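Local coordinates for polysialic acid O-acetyltransferase (Escherichia coli, PDB 3JQY), which catalyses the transfer of acetyl groups from acetyl-CoA to O7 or O9 of sialic acid units in long capsular polysialic acid chains, at residues 176-179 and 180-184; 188-191 and 192-196; 133-136 and 137-141; 120-124 and 125-129. All coordinates share one frame; numbering follows the deposited sequence.

Contact 1 of 4, residues 176-179 and 180-184; sequences VSIM and KGVSV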
loop_
_atom_site.group_PDB
_atom_site.type_symbol
_atom_site.label_atom_id
_atom_site.label_comp_id
_atom_site.label_asym_id
_atom_site.label_seq_id
_atom_site.Cartn_x
_atom_site.Cartn_y
_atom_site.Cartn_z
ATOM N N VAL B 176 4.929 4.000 4.163
ATOM C CA VAL B 176 4.560 5.371 4.502
ATOM C C VAL B 176 4.961 6.286 3.362
ATOM O O VAL B 176 6.019 6.100 2.773
ATOM C CB VAL B 176 5.351 5.851 5.734
ATOM C CG1 VAL B 176 5.329 7.382 5.838
ATOM C CG2 VAL B 176 4.806 5.214 7.006
ATOM N N SER B 177 4.119 7.269 3.059
ATOM C CA SER B 177 4.514 8.376 2.193
ATOM C C SER B 177 4.529 9.645 3.015
ATOM O O SER B 177 3.598 9.921 3.791
ATOM C CB SER B 177 3.547 8.552 1.025
ATOM O OG SER B 177 3.788 7.590 0.021
ATOM N N ILE B 178 5.595 10.409 2.854
ATOM C CA ILE B 178 5.645 11.757 3.389
ATOM C C ILE B 178 5.568 12.715 2.206
ATOM O O ILE B 178 6.377 12.637 1.283
ATOM C CB ILE B 178 6.914 11.979 4.216
ATOM C CG1 ILE B 178 6.930 11.030 5.414
ATOM C CG2 ILE B 178 6.992 13.418 4.701
ATOM C CD1 ILE B 178 8.099 11.243 6.346
ATOM N N MET B 179 4.570 13.594 2.221
ATOM C CA MET B 179 4.305 14.482 1.084
ATOM C C MET B 179 5.010 15.836 1.198
ATOM O O MET B 179 5.714 16.101 2.172
ATOM C CB MET B 179 2.795 14.673 0.897
ATOM C CG MET B 179 2.028 13.372 0.664
ATOM S SD MET B 179 2.758 12.359 -0.649
ATOM C CE MET B 179 1.377 11.292 -1.066
ATOM N N LYS B 180 4.828 16.691 0.191
ATOM C CA LYS B 180 5.654 17.892 0.096
ATOM C C LYS B 180 5.430 18.870 1.248
ATOM O O LYS B 180 4.317 18.997 1.776
ATOM C CB LYS B 180 5.445 18.600 -1.245
ATOM C CG LYS B 180 4.062 19.226 -1.417
ATOM C CD LYS B 180 3.901 19.736 -2.847
ATOM C CE LYS B 180 2.507 20.294 -3.088
ATOM N NZ LYS B 180 1.451 19.259 -2.867
ATOM N N GLY B 181 6.505 19.539 1.647
ATOM C CA GLY B 181 6.425 20.616 2.617
ATOM C C GLY B 181 6.325 20.149 4.054
ATOM O O GLY B 181 6.091 20.954 4.954
ATOM N N VAL B 182 6.502 18.852 4.277
ATOM C CA VAL B 182 6.345 18.302 5.614
ATOM C C VAL B 182 7.668 18.245 6.380
ATOM O O VAL B 182 8.694 17.802 5.854
ATOM C CB VAL B 182 5.729 16.884 5.567
ATOM C CG1 VAL B 182 5.813 16.210 6.941
ATOM C CG2 VAL B 182 4.290 16.953 5.089
ATOM N N SER B 183 7.626 18.707 7.627
ATOM C CA SER B 183 8.718 18.521 8.576
ATOM C C SER B 183 8.259 17.545 9.652
ATOM O O SER B 183 7.115 17.615 10.109
ATOM C CB SER B 183 9.079 19.851 9.236
ATOM O OG SER B 183 9.679 20.729 8.301
ATOM N N VAL B 184 9.149 16.641 10.049
ATOM C CA VAL B 184 8.894 15.730 11.162
ATOM C C VAL B 184 9.919 15.981 12.259
ATOM O O VAL B 184 11.123 15.845 12.037
ATOM C CB VAL B 184 8.973 14.258 10.739
ATOM C CG1 VAL B 184 8.744 13.361 11.945
ATOM C CG2 VAL B 184 7.941 13.958 9.652
#
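Apolar packing comes first: Ile178 and Val182 close the corner from the inside, with Ile178 CG2 and Val182 CG1 3.8 Å apart and the two side chains crossing at about a right angle. Ile178 CG2 lies anti to its backbone N (CG1 at chi1 -62°), which turns this branch to Val182 and leaves CD1 to reach Val184 CG2, a looser touch at 4.3 Å. A second kind of contact is methyl over carbonyl: Val182 CG2 sits 3.4 Å from Met179 O, above one face of the peptide. The backbone from Met179 to Val182 forms a type II turn, with Gly181 at positive phi (80°). The turn is open, since Met179 O and Val182 N stand 3.6 Å apart. Charge is kept outside: Lys180 points its chain away from the corner, and its NZ makes a salt bridge with Asp145; by similarity, both residues bind acetyl-CoA. The corner joins strand 176-178, which lies between strands 139-142 and 195-196, to strand 183-184 in the next sheet. Ile178 also packs on Ile164 and Ile166 of strand 164-166, Val182 touches Val196, and Met179 leans on Tyr192 of the second subunit.

Contact 2 of 4, residues 188-191 and 192-196; sequences SVIG and YGSIV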
loop_
_atom_site.group_PDB
_atom_site.type_symbol
_atom_site.label_atom_id
_atom_site.label_comp_id
_atom_site.label_asym_id
_atom_site.label_seq_id
_atom_site.Cartn_x
_atom_site.Cartn_y
_atom_site.Cartn_z
ATOM N N SER B 188 10.175 11.743 16.980
ATOM C CA SER B 188 8.817 11.366 16.605
ATOM C C SER B 188 8.753 10.039 15.860
ATOM O O SER B 188 9.774 9.509 15.396
ATOM C CB SER B 188 8.170 12.483 15.786
ATOM O OG SER B 188 8.006 13.632 16.596
ATOM N N VAL B 189 7.534 9.523 15.748
ATOM C CA VAL B 189 7.265 8.218 15.153
ATOM C C VAL B 189 6.135 8.354 14.143
ATOM O O VAL B 189 5.078 8.900 14.463
ATOM C CB VAL B 189 6.823 7.222 16.224
ATOM C CG1 VAL B 189 6.419 5.897 15.592
ATOM C CG2 VAL B 189 7.915 7.022 17.265
ATOM N N ILE B 190 6.354 7.880 12.918
ATOM C CA ILE B 190 5.277 7.841 11.927
ATOM C C ILE B 190 4.809 6.398 11.781
ATOM O O ILE B 190 5.606 5.505 11.485
ATOM C CB ILE B 190 5.719 8.370 10.542
ATOM C CG1 ILE B 190 6.287 9.790 10.652
ATOM C CG2 ILE B 190 4.545 8.332 9.558
ATOM C CD1 ILE B 190 5.322 10.800 11.273
ATOM N N GLY B 191 3.519 6.168 11.986
ATOM C CA GLY B 191 2.993 4.814 12.005
ATOM C C GLY B 191 2.894 4.155 10.650
ATOM O O GLY B 191 2.727 4.826 9.623
ATOM N N TYR B 192 2.987 2.827 10.652
ATOM C CA TYR B 192 2.763 2.018 9.456
ATOM C C TYR B 192 1.596 2.550 8.643
ATOM O O TYR B 192 0.543 2.871 9.204
ATOM C CB TYR B 192 2.435 0.567 9.843
ATOM C CG TYR B 192 1.987 -0.242 8.648
ATOM C CD1 TYR B 192 2.887 -1.029 7.941
ATOM C CD2 TYR B 192 0.676 -0.177 8.195
ATOM C CE1 TYR B 192 2.489 -1.747 6.823
ATOM C CE2 TYR B 192 0.269 -0.885 7.081
ATOM C CZ TYR B 192 1.178 -1.664 6.398
ATOM O OH TYR B 192 0.769 -2.369 5.292
ATOM N N GLY B 193 1.776 2.634 7.325
ATOM C CA GLY B 193 0.666 2.891 6.422
ATOM C C GLY B 193 0.268 4.352 6.299
ATOM O O GLY B 193 -0.671 4.686 5.575
ATOM N N SER B 194 0.975 5.228 6.998
ATOM C CA SER B 194 0.587 6.638 7.007
ATOM C C SER B 194 0.810 7.326 5.662
ATOM O O SER B 194 1.701 6.958 4.905
ATOM C CB SER B 194 1.373 7.394 8.082
ATOM O OG SER B 194 1.054 6.902 9.373
ATOM N N ILE B 195 -0.007 8.337 5.382
ATOM C CA ILE B 195 0.355 9.356 4.403
ATOM C C ILE B 195 0.347 10.686 5.142
ATOM O O ILE B 195 -0.697 11.158 5.588
ATOM C CB ILE B 195 -0.583 9.390 3.176
ATOM C CG1 ILE B 195 -0.509 8.051 2.429
ATOM C CG2 ILE B 195 -0.194 10.550 2.259
ATOM C CD1 ILE B 195 -1.238 8.016 1.083
ATOM N N VAL B 196 1.534 11.260 5.303
ATOM C CA VAL B 196 1.720 12.463 6.102
ATOM C C VAL B 196 1.707 13.686 5.199
ATOM O O VAL B 196 2.534 13.805 4.286
ATOM C CB VAL B 196 3.053 12.414 6.869
ATOM C CG1 VAL B 196 3.193 13.650 7.754
ATOM C CG2 VAL B 196 3.157 11.129 7.693
#
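From Gly191 to Ser194 the chain makes a type II turn, closed by Ser194 N donating to Gly191 O at 3.2 Å (N-H...O angle 145°), with Gly193 at positive phi (82°). The Ser194 side chain adds a second grip: OG donates to the same Gly191 O at 2.7 Å. Its chi1 of -64° places OG beside its own backbone N; the two donors reach the carbonyl oxygen from the same face, each tilted well off its plane. The OG bond holds the Ser194 side chain at this rotation while the N-H bond closes the turn; Gly208 N makes a further, weak bond with OG. Beneath this polar corner, Ile190 CG2 does the apolar work, packing 3.6 Å from Ser194 CB and equally near Val196 CG2. Ile190 and Val196 meet tip to tip, branch end to branch end. Tyr192 instead heads out from the corner, its side chain packing on Arg174 and Asn175 and on Ser177 of the third subunit. Tight turns of this kind, joining short strands of adjacent parallel sheets with aliphatic residues directed inward, are the corners of the left-handed beta-helix of hexapeptide-repeat acyltransferases; this corner also takes part in the trimer interface, through Tyr192.

Contact 3 of 4, residues 133-136 and 137-141; sequences CMIA and RDVIL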
loop_
_atom_site.group_PDB
_atom_site.type_symbol
_atom_site.label_atom_id
_atom_site.label_comp_id
_atom_site.label_asym_id
_atom_site.label_seq_id
_atom_site.Cartn_x
_atom_site.Cartn_y
_atom_site.Cartn_z
ATOM N N CYS B 133 18.241 8.164 12.281
ATOM C CA CYS B 133 16.867 7.798 11.938
ATOM C C CYS B 133 16.722 6.312 11.615
ATOM O O CYS B 133 17.681 5.648 11.205
ATOM C CB CYS B 133 16.335 8.641 10.771
ATOM S SG CYS B 133 16.045 10.378 11.196
ATOM N N MET B 134 15.516 5.798 11.826
ATOM C CA MET B 134 15.173 4.439 11.440
ATOM C C MET B 134 14.035 4.528 10.435
ATOM O O MET B 134 12.891 4.795 10.802
ATOM C CB MET B 134 14.748 3.614 12.661
ATOM C CG MET B 134 14.421 2.150 12.338
ATOM S SD MET B 134 14.288 1.130 13.829
ATOM C CE MET B 134 12.795 1.798 14.565
ATOM N N ILE B 135 14.369 4.347 9.161
ATOM C CA ILE B 135 13.386 4.399 8.088
ATOM C C ILE B 135 13.085 2.974 7.631
ATOM O O ILE B 135 13.971 2.274 7.133
ATOM C CB ILE B 135 13.917 5.221 6.894
ATOM C CG1 ILE B 135 14.460 6.586 7.354
ATOM C CG2 ILE B 135 12.851 5.360 5.815
ATOM C CD1 ILE B 135 13.499 7.387 8.206
ATOM N N ALA B 136 11.843 2.536 7.810
ATOM C CA ALA B 136 11.466 1.167 7.476
ATOM C C ALA B 136 11.338 0.978 5.966
ATOM O O ALA B 136 11.634 1.889 5.187
ATOM C CB ALA B 136 10.162 0.799 8.167
ATOM N N ARG B 137 10.888 -0.204 5.559
ATOM C CA ARG B 137 10.755 -0.510 4.142
ATOM C C ARG B 137 9.608 0.259 3.508
ATOM O O ARG B 137 8.651 0.642 4.185
ATOM C CB ARG B 137 10.549 -2.014 3.935
ATOM C CG ARG B 137 11.759 -2.834 4.354
ATOM C CD ARG B 137 11.678 -4.272 3.859
ATOM N NE ARG B 137 12.946 -4.970 4.067
ATOM C CZ ARG B 137 13.338 -6.040 3.379
ATOM N NH1 ARG B 137 12.562 -6.544 2.429
ATOM N NH2 ARG B 137 14.509 -6.603 3.639
ATOM N N ASP B 138 9.720 0.479 2.201
ATOM C CA ASP B 138 8.663 1.103 1.411
ATOM C C ASP B 138 8.267 2.477 1.930
ATOM O O ASP B 138 7.084 2.765 2.106
ATOM C CB ASP B 138 7.443 0.185 1.329
ATOM C CG ASP B 138 7.754 -1.128 0.641
ATOM O OD1 ASP B 138 8.571 -1.121 -0.301
ATOM O OD2 ASP B 138 7.181 -2.162 1.037
ATOM N N VAL B 139 9.269 3.316 2.177
ATOM C CA VAL B 139 9.019 4.696 2.555
ATOM C C VAL B 139 9.299 5.612 1.372
ATOM O O VAL B 139 10.384 5.572 0.796
ATOM C CB VAL B 139 9.886 5.121 3.744
ATOM C CG1 VAL B 139 9.758 6.620 3.990
ATOM C CG2 VAL B 139 9.488 4.334 4.990
ATOM N N ILE B 140 8.304 6.431 1.023
ATOM C CA ILE B 140 8.417 7.377 -0.081
ATOM C C ILE B 140 8.434 8.806 0.444
ATOM O O ILE B 140 7.543 9.213 1.183
ATOM C CB ILE B 140 7.245 7.229 -1.073
ATOM C CG1 ILE B 140 7.210 5.810 -1.651
ATOM C CG2 ILE B 140 7.355 8.264 -2.191
ATOM C CD1 ILE B 140 5.974 5.524 -2.494
ATOM N N LEU B 141 9.469 9.557 0.087
ATOM C CA LEU B 141 9.490 10.988 0.391
ATOM C C LEU B 141 9.215 11.753 -0.900
ATOM O O LEU B 141 10.089 11.859 -1.765
ATOM C CB LEU B 141 10.834 11.392 1.009
ATOM C CG LEU B 141 11.317 10.538 2.190
ATOM C CD1 LEU B 141 12.652 11.046 2.751
ATOM C CD2 LEU B 141 10.256 10.482 3.297
HETATM O O HOH W 1 12.070 2.615 2.608
#
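The flat group at this corner is the Ala136-Arg137 peptide, and Val139 covers one face of it: Val139 CG2 stands 3.3 Å from Ala136 O, about 2.8 Å above the peptide plane. Water 1 takes a different approach, lying ahead of the oxygen rather than over the face held by the methyl, and donates to Ala136 O at 2.7 Å with a C=O...water angle near 147°. The same water accepts from Val139 N at 2.9 Å. Because Ala136 O and Val139 N are 4.1 Å apart, the bond that would close a tight turn directly is replaced by this two-step bridge, bent to about 93° at the water. Asp138, at positive phi, supplies the left-handed backbone conformation that brings the chain round, and both its side chain and that of Arg137 project from the corner.

On the inner side the contact is purely aliphatic. Ile135 CG2 lies 3.6 Å from Val139 CG2 and also touches Val139 CB, the two side chains crossing at about a right angle. This branch is the one anti to the backbone N of Ile135 (CG1 at chi1 -50°), which carries it across to the valine. Val172 of strand 171-172 packs on both residues.

Chemically, the corner divides into two layers. Apolar branches seal the inside, while a carbonyl and an N-H too far apart to bond are both satisfied by one bridging water, leaving the charged residues on the outer side.

Contact 4 of 4, residues 120-124 and 125-129; sequences VVTDK and CNVTI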
loop_
_atom_site.group_PDB
_atom_site.type_symbol
_atom_site.label_atom_id
_atom_site.label_comp_id
_atom_site.label_asym_id
_atom_site.label_seq_id
_atom_site.Cartn_x
_atom_site.Cartn_y
_atom_site.Cartn_z
ATOM N N VAL B 120 12.931 8.690 -3.185
ATOM C CA VAL B 120 12.891 10.143 -3.016
ATOM C C VAL B 120 12.563 10.820 -4.341
ATOM O O VAL B 120 13.191 10.526 -5.360
ATOM C CB VAL B 120 14.224 10.707 -2.489
ATOM C CG1 VAL B 120 14.164 12.233 -2.453
ATOM C CG2 VAL B 120 14.522 10.148 -1.103
ATOM N N VAL B 121 11.577 11.719 -4.316
ATOM C CA VAL B 121 11.153 12.468 -5.499
ATOM C C VAL B 121 11.337 13.960 -5.222
ATOM O O VAL B 121 10.856 14.459 -4.214
ATOM C CB VAL B 121 9.656 12.223 -5.789
ATOM C CG1 VAL B 121 9.233 12.930 -7.072
ATOM C CG2 VAL B 121 9.357 10.732 -5.856
ATOM N N THR B 122 12.013 14.675 -6.120
ATOM C CA THR B 122 12.240 16.105 -5.921
ATOM C C THR B 122 11.957 16.919 -7.179
ATOM O O THR B 122 11.718 16.366 -8.252
ATOM C CB THR B 122 13.706 16.390 -5.542
ATOM O OG1 THR B 122 14.561 15.906 -6.586
ATOM C CG2 THR B 122 14.081 15.708 -4.237
ATOM N N ASP B 123 11.998 18.239 -7.031
ATOM C CA ASP B 123 11.983 19.157 -8.169
ATOM C C ASP B 123 12.395 20.535 -7.678
ATOM O O ASP B 123 11.581 21.269 -7.109
ATOM C CB ASP B 123 10.597 19.208 -8.817
ATOM C CG ASP B 123 10.563 20.080 -10.063
ATOM O OD1 ASP B 123 11.614 20.638 -10.441
ATOM O OD2 ASP B 123 9.479 20.201 -10.670
ATOM N N LYS B 124 13.669 20.866 -7.881
ATOM C CA LYS B 124 14.246 22.115 -7.387
ATOM C C LYS B 124 13.855 22.339 -5.935
ATOM O O LYS B 124 13.353 23.402 -5.562
ATOM C CB LYS B 124 13.812 23.304 -8.251
ATOM C CG LYS B 124 14.577 24.591 -7.938
ATOM C CD LYS B 124 14.354 25.668 -8.998
ATOM C CE LYS B 124 15.515 25.743 -9.990
ATOM N NZ LYS B 124 15.601 24.575 -10.915
ATOM N N CYS B 125 14.081 21.323 -5.113
ATOM C CA CYS B 125 13.776 21.429 -3.695
ATOM C C CYS B 125 14.675 20.501 -2.886
ATOM O O CYS B 125 15.576 19.865 -3.429
ATOM C CB CYS B 125 12.294 21.150 -3.418
ATOM S SG CYS B 125 11.766 19.463 -3.764
ATOM N N ASN B 126 14.443 20.435 -1.583
ATOM C CA ASN B 126 15.369 19.723 -0.709
ATOM C C ASN B 126 14.668 18.635 0.070
ATOM O O ASN B 126 13.561 18.834 0.558
ATOM C CB ASN B 126 16.030 20.699 0.259
ATOM C CG ASN B 126 16.729 21.842 -0.458
ATOM O OD1 ASN B 126 16.672 22.993 -0.022
ATOM N ND2 ASN B 126 17.378 21.528 -1.572
ATOM N N VAL B 127 15.311 17.480 0.174
ATOM C CA VAL B 127 14.825 16.437 1.059
ATOM C C VAL B 127 15.972 16.072 1.985
ATOM O O VAL B 127 17.068 15.773 1.530
ATOM C CB VAL B 127 14.334 15.202 0.284
ATOM C CG1 VAL B 127 14.019 14.076 1.248
ATOM C CG2 VAL B 127 13.095 15.560 -0.550
ATOM N N THR B 128 15.720 16.136 3.288
ATOM C CA THR B 128 16.765 15.936 4.282
ATOM C C THR B 128 16.311 14.925 5.324
ATOM O O THR B 128 15.175 14.985 5.805
ATOM C CB THR B 128 17.085 17.251 5.009
ATOM O OG1 THR B 128 17.678 18.172 4.083
ATOM C CG2 THR B 128 18.046 16.999 6.157
ATOM N N ILE B 129 17.186 13.982 5.649
ATOM C CA ILE B 129 16.944 13.068 6.763
ATOM C C ILE B 129 18.077 13.247 7.756
ATOM O O ILE B 129 19.242 13.232 7.378
ATOM C CB ILE B 129 16.900 11.589 6.307
ATOM C CG1 ILE B 129 15.844 11.405 5.210
ATOM C CG2 ILE B 129 16.616 10.668 7.494
ATOM C CD1 ILE B 129 15.608 9.965 4.826
#
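Cys125 folds its side chain back onto Thr122 and Asp123. Its CB is set beside the Lys124 carbonyl by the peptide link itself, so the real contact begins at the sulfur. From CB, chi1 of 66° sets SG between its own backbone N and carbonyl carbon, over the loop. SG meets Asp123 N at 3.5 Å, where the N-H...S angle of 171° marks a nearly straight hydrogen bond to sulfur, and it also packs 4.0 Å from Thr122 CB. Lys124, in a left-handed backbone conformation, helps turn the chain between Asp123 and Cys125.

Further along, Val127 turns CG2 toward residues 120-124, 3.8 Å from Thr122 CG2 and 4.0 Å from Val120 CG1. The two valines lie alongside, pointing opposite ways. Thr122 divides its branches: CG2 joins this apolar patch, while OG1 is hydrogen-bonded to Val99 O and Thr101 N of the preceding coil. Lys124 reaches outward, and its NZ bonds Lys102 O.

The chemistry implies a division of labour: a buried sulfur serves as acceptor for the Asp123 N-H, over a long but nearly straight bond that probably helps to steady the loop, and the methyl branches behind it keep the interior apolar.

In the fold
Going from the N terminus, the chain meets contact 4, contact 3, contact 1 and contact 2 in series; each closes its own short corner, and none nests in or crosses another. Contacts 4 and 1 turn from the sheet holding strands 119-121 and 176-178 into the one holding 126-129 and 183-184. Contacts 3 and 2 turn from the sheet of 134-135 and 189-190 back into the first. Strands 119-121, 139-142, 176-178 and 195-196 then lie side by side, so hydrogen bonds link Val121 to Leu141, Ile140 to Ile178 and Ser177 to Val196. Contacts 4 and 2 mark the ends, centres about 19 Å apart, along the left-handed beta-helix.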